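DNA gyrase, B subunit, truncated (PDB 3CWV) probably supplies the ATP-binding part of a type II topoisomerase that breaks, passes and rejoins double-stranded DNA. Local coordinates at residues C68-R71 with T72-A75; L31-L34 with V35-L39. All coordinates share one frame; numbering follows the deposited sequence.

Contact 1: residues C68-R71 with T72-A75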
ATOM      1  N   CYS A  68       2.082  10.962  10.239  1.00 25.52           N
ATOM      2  CA  CYS A  68       0.717  10.740   9.774  1.00 25.16           C
ATOM      3  C   CYS A  68      -0.224  11.631  10.574  1.00 23.89           C
ATOM      4  O   CYS A  68      -0.063  11.715  11.777  1.00 21.02           O
ATOM      5  CB  CYS A  68       0.304   9.310  10.074  1.00 26.24           C
ATOM      6  SG  CYS A  68       1.104   8.102   9.070  1.00 34.79           S
ATOM      7  N   THR A  69      -1.184  12.274   9.913  1.00 22.86           N
ATOM      8  CA  THR A  69      -2.241  12.998  10.619  1.00 24.56           C
ATOM      9  C   THR A  69      -3.285  11.989  11.010  1.00 25.33           C
ATOM     10  O   THR A  69      -3.325  10.879  10.475  1.00 24.56           O
ATOM     11  CB  THR A  69      -2.894  14.107   9.731  1.00 24.47           C
ATOM     12  OG1 THR A  69      -3.343  13.531   8.496  1.00 26.15           O
ATOM     13  CG2 THR A  69      -1.877  15.226   9.438  1.00 25.68           C
ATOM     14  N   SER A  70      -4.147  12.361  11.946  1.00 27.57           N
ATOM     15  CA  SER A  70      -5.073  11.400  12.530  1.00 26.46           C
ATOM     16  C   SER A  70      -6.160  12.161  13.266  1.00 27.87           C
ATOM     17  O   SER A  70      -5.959  13.330  13.631  1.00 29.71           O
ATOM     18  CB  SER A  70      -4.323  10.502  13.530  1.00 26.30           C
ATOM     19  OG  SER A  70      -5.163   9.447  14.009  1.00 27.03           O
ATOM     20  N   ARG A  71      -7.300  11.510  13.478  1.00 30.04           N
ATOM     21  CA  ARG A  71      -8.286  12.038  14.430  1.00 32.63           C
ATOM     22  C   ARG A  71      -8.413  11.085  15.607  1.00 31.79           C
ATOM     23  O   ARG A  71      -9.153  11.351  16.539  1.00 29.59           O
ATOM     24  CB  ARG A  71      -9.661  12.213  13.771  1.00 34.96           C
ATOM     25  CG  ARG A  71      -9.850  13.513  12.981  1.00 42.75           C
ATOM     26  CD  ARG A  71     -10.627  13.220  11.696  1.00 48.27           C
ATOM     27  NE  ARG A  71      -9.700  12.693  10.696  1.00 55.60           N
ATOM     28  CZ  ARG A  71      -9.956  11.708   9.840  1.00 51.85           C
ATOM     29  NH1 ARG A  71     -11.132  11.094   9.839  1.00 46.26           N
ATOM     30  NH2 ARG A  71      -9.011  11.325   8.991  1.00 48.56           N
ATOM     31  N   THR A  72      -7.697   9.959  15.578  1.00 30.36           N
ATOM     32  CA  THR A  72      -7.891   8.952  16.635  1.00 30.33           C
ATOM     33  C   THR A  72      -6.652   8.508  17.436  1.00 31.93           C
ATOM     34  O   THR A  72      -6.785   7.948  18.533  1.00 31.25           O
ATOM     35  CB  THR A  72      -8.576   7.686  16.088  1.00 30.98           C
ATOM     36  OG1 THR A  72      -7.784   7.151  15.006  1.00 33.13           O
ATOM     37  CG2 THR A  72      -9.984   8.011  15.614  1.00 33.54           C
ATOM     38  N   VAL A  73      -5.450   8.725  16.899  1.00 27.72           N
ATOM     39  CA  VAL A  73      -4.242   8.199  17.552  1.00 26.32           C
ATOM     40  C   VAL A  73      -4.119   8.681  19.003  1.00 26.94           C
ATOM     41  O   VAL A  73      -4.466   9.832  19.331  1.00 28.22           O
ATOM     42  CB  VAL A  73      -2.939   8.538  16.738  1.00 24.12           C
ATOM     43  CG1 VAL A  73      -2.633  10.066  16.766  1.00 20.23           C
ATOM     44  CG2 VAL A  73      -1.753   7.690  17.254  1.00 22.12           C
ATOM     45  N   THR A  74      -3.650   7.809  19.885  1.00 26.98           N
ATOM     46  CA  THR A  74      -3.314   8.236  21.249  1.00 28.75           C
ATOM     47  C   THR A  74      -1.910   7.828  21.668  1.00 27.77           C
ATOM     48  O   THR A  74      -1.349   6.850  21.170  1.00 27.01           O
ATOM     49  CB  THR A  74      -4.268   7.622  22.286  1.00 29.56           C
ATOM     50  OG1 THR A  74      -4.006   6.224  22.370  1.00 31.69           O
ATOM     51  CG2 THR A  74      -5.719   7.815  21.870  1.00 30.91           C
ATOM     52  N   ALA A  75      -1.364   8.528  22.655  1.00 26.74           N
ATOM     53  CA  ALA A  75      -0.072   8.146  23.193  1.00 27.90           C
ATOM     54  C   ALA A  75      -0.105   6.769  23.856  1.00 27.48           C
ATOM     55  O   ALA A  75       0.873   6.022  23.774  1.00 28.31           O
ATOM     56  CB  ALA A  75       0.446   9.210  24.183  1.00 26.21           C
TER
HETATM   57  O   HOH W   1      -8.124   8.918  12.597  1.00 37.02           O
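Ser70 turns its hydroxyl onto the backbone of Thr72 and Val73, and OG accepts two hydrogen bonds there. Thr72 N lies 3.0 Å from Ser70 OG, with an N-H...O angle of 156°, and Val73 N lies 3.0 Å from the same oxygen at 154°. The first bond defines an ST turn, and the second adds the next amide to the same buried oxygen as the chain leaves its strand. Placing OG anti to the backbone N (chi1 -173°) directs it along the chain to reach them. The methylene side of Ser70 is covered: its CB is 3.7 Å from Val73 CG1. Thr72 lays its CB and CG2 against the Arg71 carbonyl group, 3.4 and 3.5 Å from Arg71 C. Water 1 joins Arg71 to Thr72, accepting from Arg71 N at 2.9 Å and hydrogen-bonded to Thr72 OG1 at 3.0 Å. The guanidinium of Arg71 has a partner beyond the turn, NH1 bonding Gly49 O. The turn thus ends strand 64-70, which pairs with strand 151-159 through Ser70 and Arg151 and with strand 53-58 through Thr69 and Asp53. Val73 packs on Val153, and Thr74 N-caps helix 75-82 by way of Asn77 N.

Contact 2: residues L31-L34 with V35-L39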
ATOM      1  N   LEU A  31      16.364  -3.992   5.117  1.00 22.61           N
ATOM      2  CA  LEU A  31      16.531  -2.578   5.454  1.00 24.38           C
ATOM      3  C   LEU A  31      15.378  -1.760   4.913  1.00 24.52           C
ATOM      4  O   LEU A  31      14.817  -0.948   5.631  1.00 21.91           O
ATOM      5  CB  LEU A  31      17.825  -2.011   4.846  1.00 24.18           C
ATOM      6  CG  LEU A  31      18.058  -0.528   5.131  1.00 25.73           C
ATOM      7  CD1 LEU A  31      18.428  -0.299   6.610  1.00 30.19           C
ATOM      8  CD2 LEU A  31      19.126   0.077   4.173  1.00 28.07           C
ATOM      9  N   HIS A  32      15.046  -1.958   3.630  1.00 20.68           N
ATOM     10  CA  HIS A  32      13.943  -1.200   3.028  1.00 25.44           C
ATOM     11  C   HIS A  32      12.587  -1.611   3.606  1.00 23.45           C
ATOM     12  O   HIS A  32      11.685  -0.784   3.756  1.00 22.97           O
ATOM     13  CB  HIS A  32      13.968  -1.329   1.513  1.00 22.49           C
ATOM     14  CG  HIS A  32      15.119  -0.591   0.909  1.00 28.59           C
ATOM     15  ND1 HIS A  32      15.028   0.720   0.490  1.00 34.85           N
ATOM     16  CD2 HIS A  32      16.419  -0.937   0.784  1.00 26.53           C
ATOM     17  CE1 HIS A  32      16.217   1.130   0.075  1.00 28.71           C
ATOM     18  NE2 HIS A  32      17.079   0.139   0.238  1.00 33.82           N
ATOM     19  N   HIS A  33      12.460  -2.881   3.950  1.00 23.60           N
ATOM     20  CA  HIS A  33      11.230  -3.350   4.624  1.00 23.48           C
ATOM     21  C   HIS A  33      10.881  -2.646   5.915  1.00 23.85           C
ATOM     22  O   HIS A  33       9.715  -2.451   6.217  1.00 20.61           O
ATOM     23  CB  HIS A  33      11.235  -4.854   4.768  1.00 23.87           C
ATOM     24  CG  HIS A  33      10.742  -5.526   3.528  1.00 34.01           C
ATOM     25  ND1 HIS A  33      11.355  -5.348   2.306  1.00 40.90           N
ATOM     26  CD2 HIS A  33       9.632  -6.261   3.291  1.00 42.07           C
ATOM     27  CE1 HIS A  33      10.675  -5.998   1.377  1.00 43.10           C
ATOM     28  NE2 HIS A  33       9.632  -6.572   1.953  1.00 44.37           N
ATOM     29  N   LEU A  34      11.884  -2.188   6.644  1.00 22.08           N
ATOM     30  CA  LEU A  34      11.601  -1.411   7.842  1.00 23.98           C
ATOM     31  C   LEU A  34      10.777  -0.183   7.509  1.00 22.75           C
ATOM     32  O   LEU A  34       9.871   0.204   8.267  1.00 22.95           O
ATOM     33  CB  LEU A  34      12.909  -1.000   8.536  1.00 24.31           C
ATOM     34  CG  LEU A  34      13.887  -2.111   8.929  1.00 23.35           C
ATOM     35  CD1 LEU A  34      15.028  -1.420   9.691  1.00 27.53           C
ATOM     36  CD2 LEU A  34      13.244  -3.195   9.808  1.00 20.48           C
ATOM     37  N   VAL A  35      11.097   0.452   6.394  1.00 21.44           N
ATOM     38  CA  VAL A  35      10.331   1.604   5.918  1.00 20.57           C
ATOM     39  C   VAL A  35       8.966   1.193   5.386  1.00 21.84           C
ATOM     40  O   VAL A  35       7.956   1.867   5.667  1.00 20.43           O
ATOM     41  CB  VAL A  35      11.072   2.351   4.777  1.00 22.60           C
ATOM     42  CG1 VAL A  35      10.275   3.587   4.382  1.00 23.91           C
ATOM     43  CG2 VAL A  35      12.455   2.773   5.265  1.00 23.02           C
ATOM     44  N   TYR A  36       8.924   0.102   4.619  1.00 19.57           N
ATOM     45  CA  TYR A  36       7.647  -0.375   4.053  1.00 22.44           C
ATOM     46  C   TYR A  36       6.662  -0.730   5.177  1.00 21.14           C
ATOM     47  O   TYR A  36       5.450  -0.512   5.028  1.00 23.63           O
ATOM     48  CB  TYR A  36       7.860  -1.600   3.152  1.00 26.00           C
ATOM     49  CG  TYR A  36       8.760  -1.350   1.938  1.00 28.33           C
ATOM     50  CD1 TYR A  36       8.892  -0.077   1.367  1.00 24.84           C
ATOM     51  CD2 TYR A  36       9.454  -2.409   1.349  1.00 30.57           C
ATOM     52  CE1 TYR A  36       9.717   0.126   0.231  1.00 24.94           C
ATOM     53  CE2 TYR A  36      10.289  -2.210   0.238  1.00 32.30           C
ATOM     54  CZ  TYR A  36      10.403  -0.955  -0.307  1.00 33.64           C
ATOM     55  OH  TYR A  36      11.218  -0.770  -1.388  1.00 33.94           O
ATOM     56  N   PHE A  37       7.166  -1.282   6.286  1.00 18.57           N
ATOM     57  CA  PHE A  37       6.285  -1.592   7.435  1.00 20.22           C
ATOM     58  C   PHE A  37       5.613  -0.314   7.969  1.00 21.98           C
ATOM     59  O   PHE A  37       4.415  -0.316   8.326  1.00 22.63           O
ATOM     60  CB  PHE A  37       7.030  -2.299   8.590  1.00 19.44           C
ATOM     61  CG  PHE A  37       7.629  -3.668   8.236  1.00 20.62           C
ATOM     62  CD1 PHE A  37       7.078  -4.464   7.246  1.00 21.25           C
ATOM     63  CD2 PHE A  37       8.720  -4.152   8.962  1.00 22.32           C
ATOM     64  CE1 PHE A  37       7.626  -5.759   6.958  1.00 28.25           C
ATOM     65  CE2 PHE A  37       9.267  -5.411   8.688  1.00 27.93           C
ATOM     66  CZ  PHE A  37       8.718  -6.216   7.685  1.00 22.63           C
ATOM     67  N   LEU A  38       6.384   0.767   8.091  1.00 21.65           N
ATOM     68  CA  LEU A  38       5.793   2.080   8.473  1.00 25.03           C
ATOM     69  C   LEU A  38       4.737   2.586   7.484  1.00 24.66           C
ATOM     70  O   LEU A  38       3.631   2.985   7.879  1.00 22.28           O
ATOM     71  CB  LEU A  38       6.872   3.150   8.695  1.00 25.34           C
ATOM     72  CG  LEU A  38       7.431   3.324  10.098  1.00 35.57           C
ATOM     73  CD1 LEU A  38       8.571   4.334  10.038  1.00 31.35           C
ATOM     74  CD2 LEU A  38       6.328   3.822  11.102  1.00 30.68           C
ATOM     75  N   LEU A  39       5.077   2.638   6.205  1.00 23.11           N
ATOM     76  CA  LEU A  39       4.100   2.980   5.162  1.00 25.25           C
ATOM     77  C   LEU A  39       2.825   2.120   5.202  1.00 25.01           C
ATOM     78  O   LEU A  39       1.712   2.636   4.985  1.00 26.78           O
ATOM     79  CB  LEU A  39       4.749   2.884   3.756  1.00 25.09           C
ATOM     80  CG  LEU A  39       5.810   3.981   3.540  1.00 26.50           C
ATOM     81  CD1 LEU A  39       6.618   3.706   2.252  1.00 28.62           C
ATOM     82  CD2 LEU A  39       5.151   5.331   3.476  1.00 20.49           C
TER
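His33 and Tyr36 meet edge to face on one flank of helix 28-47, the edge of the tyrosine ring directed at the imidazole face. Their centroids are 5.2 Å apart and the planes are inclined at 68°; the closest side-chain approach is Tyr36 CD2 to His33 ND1, 3.6 Å. With CG anti to its carbonyl carbon (chi1 -61°), Tyr36 swings its ring back over the preceding turn, where CG stands 3.5 Å from His32 O, the acceptor of the Tyr36 N bond. Phe37 repeats this one residue on: its ring covers His33 O, 3.1 Å from CG, while its N bonds that oxygen at 2.8 Å. These two carbonyls under rings are the tightly packed part. The third pairing is looser, offset edge-to-face, the edge of His33 toward the face of Phe37 with centroids 6.0 Å apart and planes at 83°. All three residues are partly exposed; His33 ND1 is hydrogen-bonded to Tyr29 O, and the Tyr29 ring stacks with the imidazole. With an alanine in place of Tyr36, the helix would probably lose the tyrosine edge at the imidazole face, uncover His32 O and leave Arg177 without its cation-pi partner. Away from this cluster, Leu31, Leu34 and Leu38 are buried and pack on strand 151-159, while Phe37 rests on helix 102-107 and His32 on helix 171-184.

In the fold
From the N terminus, the chain first reaches contact 2, inside helix 28-47, and then contact 1, where strand 64-70 gives way to helix 75-82. The two follow in series, neither nested nor crossed, and each is local: contact 2 joins successive helical turns, and contact 1 closes the short bend at the strand end. Their centres lie 20 Å apart and their nearest atoms about 6 Å, without touching. Strand 151-159 is their common neighbour, since Leu31, Leu34 and Leu38 cover Val155, Phe157 and Pro159 while Ser70 and Val73 engage Arg151 and Val153. Helix and strand end are thereby tied to the same eight-stranded mixed sheet.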